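Local coordinates for oxidoreductase, short chain dehydrogenase/reductase family (PDB 5WJS), which binds the dinucleotide NADH in a Rossmann fold and, as a short-chain dehydrogenase/reductase, probably catalyses an NAD(H)-dependent oxidation or reduction of an unidentified substrate, at residues L69-A74 and P88-C93; P114-V119 and K161-G166; R210-V215 and R265-Q270. All coordinates share one frame; numbering follows the deposited sequence.

Interaction 1 (L69-A74 and P88-C93); sequences LDEQAA and PVFVAC. With NAI (1,4-dihydronicotinamide adenine dinucleotide), chain C.
In the second beta-alpha-beta unit of the Rossmann fold, helix 71-80 packs its first turn on strand 89-92, with A74 set against F90 and E71 against A92. The methyl of A74 sits over the middle of the F90 ring, 3.3 Å from CB to the ring centroid and only 10° off the ring normal, a CH-pi contact. The ring reaches this place with CG anti to the backbone N of F90 (chi1 170°), and its opposite face carries the backbone N of A92 near the rim, while the ring of F66 of strand 63-68 meets it with the planes inclined by about 40°. E71 lays its extended chain alongside A92, whose methyl CB rests against the carboxylate end, 3.7 Å from E71 CD. D70 caps the helix: A73 N donates to D70 OD1 at 3.2 Å, reaching the oxygen from above the carboxylate plane. Ahead of the cap the two segments converge on the adenine of NADH. C93 O lies 3.3 Å from C2A of the cofactor, and L69 N is equally close to N3A. L69 serves both strand and cofactor: its CD2 comes 3.9 Å from C93 O, while its CG lies 3.7 Å from N1A of the adenine.

Interaction 2 (P114-V119 and K161-G166); sequences PIAALV and KRLGGG
L163, on the last turn of helix 135-163, sets its two methyls against P114 CB, I115 O and A116. L163 CD1 does most of the touching, 3.6 Å from I115 O and beside CA and CB of A116. L163 CD2 comes more loosely to P114 CB, at 4.2 Å. With CG anti to its own carbonyl carbon (chi1 -62°), the leucine branch reaches across to the loop that leads into strand 117-120. Directly after L163 the helix ends in a Schellman motif, with G164 at positive phi and G164 N bonded to K161 O at 2.9 Å. The chain then passes through G165 and enters strand 166-171 at G166, which, with no side chain, lets its CA come 3.3 Å from A116 O. The two segments thus join the start of strand 117-120 to the helix-to-strand turn of the same beta-alpha-beta unit, and D159 of the same helix adds a bond to I115 N. No hydrogen bond links the segments themselves, which implies that their direct contact is van der Waals packing, partly exposed where two central strands begin; the sheet bonding starts just beyond, between A116 and S167.

Interaction 3 (R210-V215 and R265-Q270); sequences RVNTLV and RMITAQ
The guanidinium of R210 has R265 CA over one face, 3.7 Å above the plane and toward the rim, while its NH1 bonds to A261 O; the guanidinium of R265 has M266 CG over one of its own faces. The R210 chain bends at chi2 and chi3, which carries R210 CD to 3.5 Å from R265 O. The amide of N212 is gripped at both ends. N212 ND2 donates to I267 O at 3.0 Å and 174°, the acceptor lying in the amide plane, although the donor stands above the carbonyl plane of I267. N212 OD1 accepts Q270 N at 3.0 Å on a lone pair, so the two bonds fix the rotation of the amide. They tie strand 209-216 to the end of the loop between helix 249-260 and strand 271-274, the last strand of the parallel Rossmann sheet. Toward this strand the pairing becomes backbone to backbone: A269 N donates to V211 O and T213 N to Q270 O, the latter at 2.8 Å. One step earlier a side chain takes the place of a carbonyl, V211 N giving its hydrogen to T268 OG1 at 2.9 Å and 169°. R265 turns its guanidinium to the second subunit, where D251 forms a salt bridge with NH2. Q270 NE2 folds back onto T268 O at 2.9 Å.

In the fold
All three contacts reach the one parallel sheet. Interaction 1 includes the outermost strand 89-92, interaction 2 lies at the beginnings of the central strands 117-120 and 166-171, and interaction 3 leads into the other outermost strand, 271-274. Interactions 2 and 3 touch, with centres about 14 Å apart and a probable hydrogen bond from R210 N to G166 O at 2.9 Å. Interactions 1 and 3 lie on opposite sides of the chain's centre, about 27 Å between centres. Interaction 1 alone meets NADH, at the adenine; in interaction 3 the T213 side chain is about 9 Å from the cofactor and about 7 Å from that of K190, which binds it.

Interaction 1 (L69-A74 and P88-C93)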
loop_
_atom_site.group_PDB
_atom_site.type_symbol
_atom_site.label_atom_id
_atom_site.label_comp_id
_atom_site.label_asym_id
_atom_site.label_seq_id
_atom_site.Cartn_x
_atom_site.Cartn_y
_atom_site.Cartn_z
ATOM N N LEU A 69 -18.721 21.637 -0.927
ATOM C CA LEU A 69 -19.453 22.854 -0.583
ATOM C C LEU A 69 -18.723 24.106 -1.039
ATOM O O LEU A 69 -19.364 25.116 -1.345
ATOM C CB LEU A 69 -19.670 22.941 0.929
ATOM C CG LEU A 69 -20.970 22.367 1.492
ATOM C CD1 LEU A 69 -20.983 22.534 3.006
ATOM C CD2 LEU A 69 -22.190 23.035 0.840
ATOM N N ASP A 70 -17.396 24.049 -1.097
ATOM C CA ASP A 70 -16.546 25.227 -1.272
ATOM C C ASP A 70 -16.422 25.536 -2.760
ATOM O O ASP A 70 -15.477 25.116 -3.423
ATOM C CB ASP A 70 -15.188 24.973 -0.631
ATOM C CG ASP A 70 -14.302 26.196 -0.643
ATOM O OD1 ASP A 70 -14.633 27.176 -1.338
ATOM O OD2 ASP A 70 -13.271 26.178 0.043
ATOM N N GLU A 71 -17.375 26.304 -3.282
ATOM C CA GLU A 71 -17.446 26.524 -4.725
ATOM C C GLU A 71 -16.297 27.382 -5.234
ATOM O O GLU A 71 -15.772 27.128 -6.326
ATOM C CB GLU A 71 -18.775 27.172 -5.095
ATOM C CG GLU A 71 -19.951 26.382 -4.613
ATOM C CD GLU A 71 -21.208 26.721 -5.350
ATOM O OE1 GLU A 71 -22.264 26.799 -4.692
ATOM O OE2 GLU A 71 -21.133 26.909 -6.582
ATOM N N GLN A 72 -15.921 28.425 -4.494
ATOM C CA GLN A 72 -14.832 29.278 -4.962
ATOM C C GLN A 72 -13.550 28.467 -5.132
ATOM O O GLN A 72 -12.935 28.468 -6.205
ATOM C CB GLN A 72 -14.620 30.450 -4.000
ATOM N N ALA A 73 -13.155 27.732 -4.092
ATOM C CA ALA A 73 -11.949 26.920 -4.187
ATOM C C ALA A 73 -12.078 25.864 -5.273
ATOM O O ALA A 73 -11.096 25.566 -5.963
ATOM C CB ALA A 73 -11.650 26.262 -2.840
ATOM N N ALA A 74 -13.289 25.321 -5.457
ATOM C CA ALA A 74 -13.519 24.256 -6.431
ATOM C C ALA A 74 -13.360 24.752 -7.861
ATOM O O ALA A 74 -12.720 24.089 -8.689
ATOM C CB ALA A 74 -14.913 23.668 -6.237
ATOM N N PRO A 88 -11.226 18.601 -14.753
ATOM C CA PRO A 88 -12.112 18.005 -13.746
ATOM C C PRO A 88 -13.486 18.662 -13.756
ATOM O O PRO A 88 -13.610 19.879 -13.887
ATOM C CB PRO A 88 -11.369 18.255 -12.427
ATOM C CG PRO A 88 -9.910 18.268 -12.834
ATOM C CD PRO A 88 -9.929 19.001 -14.177
ATOM N N VAL A 89 -14.520 17.832 -13.642
ATOM C CA VAL A 89 -15.904 18.287 -13.531
ATOM C C VAL A 89 -16.241 18.525 -12.061
ATOM O O VAL A 89 -15.954 17.682 -11.202
ATOM C CB VAL A 89 -16.869 17.260 -14.154
ATOM C CG1 VAL A 89 -18.321 17.626 -13.842
ATOM C CG2 VAL A 89 -16.650 17.146 -15.683
ATOM N N PHE A 90 -16.865 19.666 -11.763
ATOM C CA PHE A 90 -17.257 20.010 -10.399
ATOM C C PHE A 90 -18.766 20.162 -10.322
ATOM O O PHE A 90 -19.361 20.845 -11.152
ATOM C CB PHE A 90 -16.602 21.314 -9.923
ATOM C CG PHE A 90 -17.155 21.826 -8.615
ATOM C CD1 PHE A 90 -17.848 23.030 -8.554
ATOM C CD2 PHE A 90 -16.999 21.089 -7.447
ATOM C CE1 PHE A 90 -18.363 23.504 -7.339
ATOM C CE2 PHE A 90 -17.525 21.539 -6.231
ATOM C CZ PHE A 90 -18.203 22.755 -6.178
ATOM N N VAL A 91 -19.378 19.542 -9.317
ATOM C CA VAL A 91 -20.770 19.801 -8.966
ATOM C C VAL A 91 -20.824 20.085 -7.473
ATOM O O VAL A 91 -20.301 19.307 -6.669
ATOM C CB VAL A 91 -21.701 18.628 -9.322
ATOM C CG1 VAL A 91 -23.099 18.917 -8.809
ATOM C CG2 VAL A 91 -21.725 18.399 -10.834
ATOM N N ALA A 92 -21.441 21.206 -7.106
ATOM C CA ALA A 92 -21.552 21.588 -5.711
ATOM C C ALA A 92 -22.623 20.762 -5.015
ATOM O O ALA A 92 -23.665 20.469 -5.602
ATOM C CB ALA A 92 -21.891 23.075 -5.595
ATOM N N CYS A 93 -22.363 20.374 -3.766
ATOM C CA CYS A 93 -23.442 19.870 -2.922
ATOM C C CYS A 93 -22.965 19.807 -1.482
ATOM O O CYS A 93 -21.762 19.788 -1.205
ATOM C CB CYS A 93 -23.949 18.492 -3.360
ATOM S SG CYS A 93 -22.816 17.152 -3.025
HETATM P PA NAI C . -10.541 19.279 5.263
HETATM O O1A NAI C . -11.537 19.588 6.353
HETATM O O2A NAI C . -9.342 20.226 5.244
HETATM O O5B NAI C . -11.282 19.376 3.785
HETATM C C5B NAI C . -12.470 18.635 3.589
HETATM C C4B NAI C . -12.982 19.034 2.145
HETATM O O4B NAI C . -14.396 18.388 2.052
HETATM C C3B NAI C . -13.123 20.292 2.064
HETATM O O3B NAI C . -12.817 20.838 0.727
HETATM C C2B NAI C . -14.736 20.570 2.393
HETATM O O2B NAI C . -15.116 21.786 1.714
HETATM C C1B NAI C . -15.395 19.545 1.986
HETATM N N9A NAI C . -16.435 19.332 3.019
HETATM C C8A NAI C . -16.530 19.305 4.347
HETATM N N7A NAI C . -17.824 19.100 4.649
HETATM C C5A NAI C . -18.508 19.021 3.499
HETATM C C6A NAI C . -19.858 18.852 3.281
HETATM N N6A NAI C . -21.165 18.638 3.984
HETATM N N1A NAI C . -20.334 18.793 2.042
HETATM C C2A NAI C . -19.491 18.935 0.978
HETATM N N3A NAI C . -18.142 19.124 1.198
HETATM C C4A NAI C . -17.669 19.173 2.466
HETATM O O3 NAI C . -10.072 17.698 5.406
HETATM P PN NAI C . -8.592 17.151 5.035
HETATM O O1N NAI C . -8.175 17.592 3.655
HETATM O O2N NAI C . -7.610 17.593 6.039
HETATM O O5D NAI C . -8.644 15.454 5.119
HETATM C C5D NAI C . -9.234 14.729 4.052
HETATM C C4D NAI C . -9.530 13.284 4.572
HETATM O O4D NAI C . -8.484 12.808 5.228
HETATM C C3D NAI C . -10.645 13.384 5.589
HETATM O O3D NAI C . -11.523 12.355 5.384
HETATM C C2D NAI C . -9.934 13.275 6.956
HETATM O O2D NAI C . -10.844 12.753 8.026
HETATM C C1D NAI C . -8.930 12.483 6.719
HETATM N N1N NAI C . -7.799 12.760 7.625
HETATM C C2N NAI C . -6.909 13.884 7.354
HETATM C C3N NAI C . -5.793 14.247 8.371
HETATM C C7N NAI C . -4.936 15.511 8.107
HETATM O O7N NAI C . -4.055 15.791 8.846
HETATM N N7N NAI C . -5.229 16.364 6.925
HETATM C C4N NAI C . -5.448 13.320 9.555
HETATM C C5N NAI C . -6.187 11.945 9.495
HETATM C C6N NAI C . -7.563 11.915 8.798
#

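Interaction 2 (P114-V119 and K161-G166)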
loop_
_atom_site.group_PDB
_atom_site.type_symbol
_atom_site.label_atom_id
_atom_site.label_comp_id
_atom_site.label_asym_id
_atom_site.label_seq_id
_atom_site.Cartn_x
_atom_site.Cartn_y
_atom_site.Cartn_z
ATOM N N PRO A 114 -20.213 5.924 -16.444
ATOM C CA PRO A 114 -20.141 5.066 -15.250
ATOM C C PRO A 114 -18.875 5.313 -14.447
ATOM O O PRO A 114 -17.789 5.482 -15.002
ATOM C CB PRO A 114 -20.162 3.646 -15.830
ATOM C CG PRO A 114 -20.811 3.800 -17.191
ATOM C CD PRO A 114 -20.360 5.146 -17.687
ATOM N N ILE A 115 -19.023 5.312 -13.124
ATOM C CA ILE A 115 -17.909 5.593 -12.223
ATOM C C ILE A 115 -17.075 4.329 -12.046
ATOM O O ILE A 115 -17.590 3.283 -11.635
ATOM C CB ILE A 115 -18.412 6.114 -10.866
ATOM C CG1 ILE A 115 -19.362 7.303 -11.056
ATOM C CG2 ILE A 115 -17.234 6.482 -9.967
ATOM C CD1 ILE A 115 -18.795 8.422 -11.917
ATOM N N ALA A 116 -15.783 4.425 -12.343
ATOM C CA ALA A 116 -14.868 3.303 -12.148
ATOM C C ALA A 116 -14.164 3.321 -10.798
ATOM O O ALA A 116 -13.814 2.251 -10.281
ATOM C CB ALA A 116 -13.812 3.277 -13.257
ATOM N N ALA A 117 -13.939 4.502 -10.220
ATOM C CA ALA A 117 -13.258 4.629 -8.938
ATOM C C ALA A 117 -13.875 5.767 -8.134
ATOM O O ALA A 117 -14.220 6.818 -8.687
ATOM C CB ALA A 117 -11.755 4.860 -9.138
ATOM N N LEU A 118 -14.007 5.552 -6.825
ATOM C CA LEU A 118 -14.594 6.517 -5.896
ATOM C C LEU A 118 -13.638 6.745 -4.734
ATOM O O LEU A 118 -13.213 5.785 -4.083
ATOM C CB LEU A 118 -15.952 6.016 -5.363
ATOM C CG LEU A 118 -16.572 6.725 -4.151
ATOM C CD1 LEU A 118 -16.939 8.175 -4.479
ATOM C CD2 LEU A 118 -17.806 5.957 -3.631
ATOM N N VAL A 119 -13.316 8.006 -4.457
ATOM C CA VAL A 119 -12.534 8.368 -3.279
ATOM C C VAL A 119 -13.447 9.141 -2.338
ATOM O O VAL A 119 -13.811 10.297 -2.620
ATOM C CB VAL A 119 -11.288 9.188 -3.633
ATOM C CG1 VAL A 119 -10.506 9.506 -2.355
ATOM C CG2 VAL A 119 -10.418 8.433 -4.630
ATOM N N LYS A 161 -20.148 -2.829 -11.031
ATOM C CA LYS A 161 -20.593 -4.140 -11.485
ATOM C C LYS A 161 -20.595 -4.206 -13.006
ATOM O O LYS A 161 -19.975 -5.097 -13.596
ATOM C CB LYS A 161 -21.986 -4.450 -10.934
ATOM C CG LYS A 161 -22.013 -4.825 -9.463
ATOM C CD LYS A 161 -23.450 -5.103 -8.997
ATOM C CE LYS A 161 -23.461 -5.802 -7.652
ATOM N NZ LYS A 161 -24.837 -6.022 -7.134
ATOM N N ARG A 162 -21.259 -3.241 -13.659
ATOM C CA ARG A 162 -21.360 -3.275 -15.118
ATOM C C ARG A 162 -19.997 -3.134 -15.787
ATOM O O ARG A 162 -19.758 -3.741 -16.837
ATOM C CB ARG A 162 -22.316 -2.188 -15.619
ATOM N N LEU A 163 -19.085 -2.356 -15.198
ATOM C CA LEU A 163 -17.736 -2.273 -15.749
ATOM C C LEU A 163 -16.921 -3.537 -15.517
ATOM O O LEU A 163 -15.840 -3.663 -16.098
ATOM C CB LEU A 163 -16.976 -1.087 -15.156
ATOM C CG LEU A 163 -17.553 0.302 -15.429
ATOM C CD1 LEU A 163 -16.834 1.322 -14.559
ATOM C CD2 LEU A 163 -17.463 0.667 -16.924
ATOM N N GLY A 164 -17.393 -4.462 -14.687
ATOM C CA GLY A 164 -16.608 -5.630 -14.333
ATOM C C GLY A 164 -15.674 -5.454 -13.151
ATOM O O GLY A 164 -14.852 -6.340 -12.896
ATOM N N GLY A 165 -15.769 -4.353 -12.427
ATOM C CA GLY A 165 -14.934 -4.132 -11.262
ATOM C C GLY A 165 -14.761 -2.648 -11.003
ATOM O O GLY A 165 -15.297 -1.803 -11.712
ATOM N N GLY A 166 -13.993 -2.351 -9.964
ATOM C CA GLY A 166 -13.772 -0.972 -9.574
ATOM C C GLY A 166 -13.042 -0.906 -8.250
ATOM O O GLY A 166 -12.673 -1.928 -7.658
#

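Interaction 3 (R210-V215 and R265-Q270)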
loop_
_atom_site.group_PDB
_atom_site.type_symbol
_atom_site.label_atom_id
_atom_site.label_comp_id
_atom_site.label_asym_id
_atom_site.label_seq_id
_atom_site.Cartn_x
_atom_site.Cartn_y
_atom_site.Cartn_z
ATOM N N ARG A 210 -12.907 -3.641 -5.341
ATOM C CA ARG A 210 -12.114 -3.528 -4.125
ATOM C C ARG A 210 -12.593 -2.352 -3.282
ATOM O O ARG A 210 -13.029 -1.317 -3.799
ATOM C CB ARG A 210 -10.632 -3.334 -4.426
ATOM C CG ARG A 210 -10.037 -4.344 -5.354
ATOM C CD ARG A 210 -8.998 -3.625 -6.184
ATOM N NE ARG A 210 -9.422 -3.420 -7.545
ATOM C CZ ARG A 210 -8.869 -2.558 -8.396
ATOM N NH1 ARG A 210 -7.871 -1.763 -8.031
ATOM N NH2 ARG A 210 -9.333 -2.499 -9.626
ATOM N N VAL A 211 -12.505 -2.525 -1.969
ATOM C CA VAL A 211 -12.841 -1.481 -1.013
ATOM C C VAL A 211 -11.724 -1.443 0.025
ATOM O O VAL A 211 -11.399 -2.470 0.635
ATOM C CB VAL A 211 -14.208 -1.716 -0.346
ATOM C CG1 VAL A 211 -14.635 -0.471 0.461
ATOM C CG2 VAL A 211 -15.278 -2.088 -1.382
ATOM N N ASN A 212 -11.123 -0.272 0.203
ATOM C CA ASN A 212 -10.006 -0.100 1.118
ATOM C C ASN A 212 -10.194 1.188 1.900
ATOM O O ASN A 212 -10.831 2.137 1.425
ATOM C CB ASN A 212 -8.658 -0.055 0.379
ATOM C CG ASN A 212 -8.285 -1.387 -0.226
ATOM O OD1 ASN A 212 -8.021 -2.348 0.500
ATOM N ND2 ASN A 212 -8.249 -1.454 -1.575
ATOM N N THR A 213 -9.644 1.207 3.109
ATOM C CA THR A 213 -9.540 2.425 3.899
ATOM C C THR A 213 -8.144 3.002 3.728
ATOM O O THR A 213 -7.141 2.301 3.914
ATOM C CB THR A 213 -9.823 2.165 5.381
ATOM O OG1 THR A 213 -11.100 1.540 5.504
ATOM C CG2 THR A 213 -9.843 3.496 6.174
ATOM N N LEU A 214 -8.084 4.263 3.347
ATOM C CA LEU A 214 -6.827 4.986 3.233
ATOM C C LEU A 214 -6.718 5.849 4.480
ATOM O O LEU A 214 -7.581 6.695 4.720
ATOM C CB LEU A 214 -6.800 5.836 1.954
ATOM C CG LEU A 214 -5.568 6.696 1.678
ATOM C CD1 LEU A 214 -4.321 5.815 1.632
ATOM C CD2 LEU A 214 -5.726 7.500 0.368
ATOM N N VAL A 215 -5.666 5.641 5.264
ATOM C CA VAL A 215 -5.544 6.265 6.583
ATOM C C VAL A 215 -4.383 7.262 6.580
ATOM O O VAL A 215 -3.217 6.850 6.617
ATOM C CB VAL A 215 -5.353 5.198 7.675
ATOM C CG1 VAL A 215 -5.417 5.843 9.063
ATOM C CG2 VAL A 215 -6.408 4.078 7.536
ATOM N N ARG A 265 -5.208 -4.744 -8.009
ATOM C CA ARG A 265 -6.402 -5.556 -8.269
ATOM C C ARG A 265 -6.757 -6.525 -7.137
ATOM O O ARG A 265 -7.930 -6.860 -6.975
ATOM C CB ARG A 265 -6.211 -6.361 -9.564
ATOM C CG ARG A 265 -5.065 -7.377 -9.447
ATOM C CD ARG A 265 -4.875 -8.281 -10.664
ATOM N NE ARG A 265 -5.790 -9.419 -10.710
ATOM C CZ ARG A 265 -5.509 -10.642 -10.265
ATOM N NH1 ARG A 265 -6.410 -11.610 -10.380
ATOM N NH2 ARG A 265 -4.336 -10.903 -9.701
ATOM N N MET A 266 -5.779 -7.015 -6.364
ATOM C CA MET A 266 -6.073 -7.969 -5.291
ATOM C C MET A 266 -5.921 -7.376 -3.890
ATOM O O MET A 266 -5.963 -8.116 -2.901
ATOM C CB MET A 266 -5.202 -9.224 -5.426
ATOM C CG MET A 266 -5.603 -10.150 -6.601
ATOM S SD MET A 266 -7.284 -10.791 -6.441
ATOM C CE MET A 266 -7.026 -12.136 -5.283
ATOM N N ILE A 267 -5.743 -6.067 -3.770
ATOM C CA ILE A 267 -5.724 -5.417 -2.467
ATOM C C ILE A 267 -7.139 -4.944 -2.149
ATOM O O ILE A 267 -7.686 -4.081 -2.846
ATOM C CB ILE A 267 -4.728 -4.247 -2.432
ATOM C CG1 ILE A 267 -3.315 -4.757 -2.698
ATOM C CG2 ILE A 267 -4.809 -3.527 -1.072
ATOM C CD1 ILE A 267 -2.296 -3.663 -2.876
ATOM N N THR A 268 -7.736 -5.516 -1.103
ATOM C CA THR A 268 -9.065 -5.101 -0.683
ATOM C C THR A 268 -9.215 -5.386 0.804
ATOM O O THR A 268 -8.505 -6.228 1.369
ATOM C CB THR A 268 -10.169 -5.813 -1.494
ATOM O OG1 THR A 268 -11.422 -5.162 -1.271
ATOM C CG2 THR A 268 -10.299 -7.300 -1.058
ATOM N N ALA A 269 -10.150 -4.665 1.435
ATOM C CA ALA A 269 -10.445 -4.773 2.864
ATOM C C ALA A 269 -9.293 -4.310 3.757
ATOM O O ALA A 269 -9.247 -4.672 4.939
ATOM C CB ALA A 269 -10.846 -6.203 3.251
ATOM N N GLN A 270 -8.374 -3.493 3.246
ATOM C CA GLN A 270 -7.197 -3.104 4.014
ATOM C C GLN A 270 -7.360 -1.724 4.665
ATOM O O GLN A 270 -8.188 -0.901 4.264
ATOM C CB GLN A 270 -5.951 -3.122 3.124
ATOM C CG GLN A 270 -5.618 -4.537 2.567
ATOM C CD GLN A 270 -5.685 -5.615 3.626
ATOM O OE1 GLN A 270 -4.994 -5.536 4.642
ATOM N NE2 GLN A 270 -6.511 -6.638 3.394
#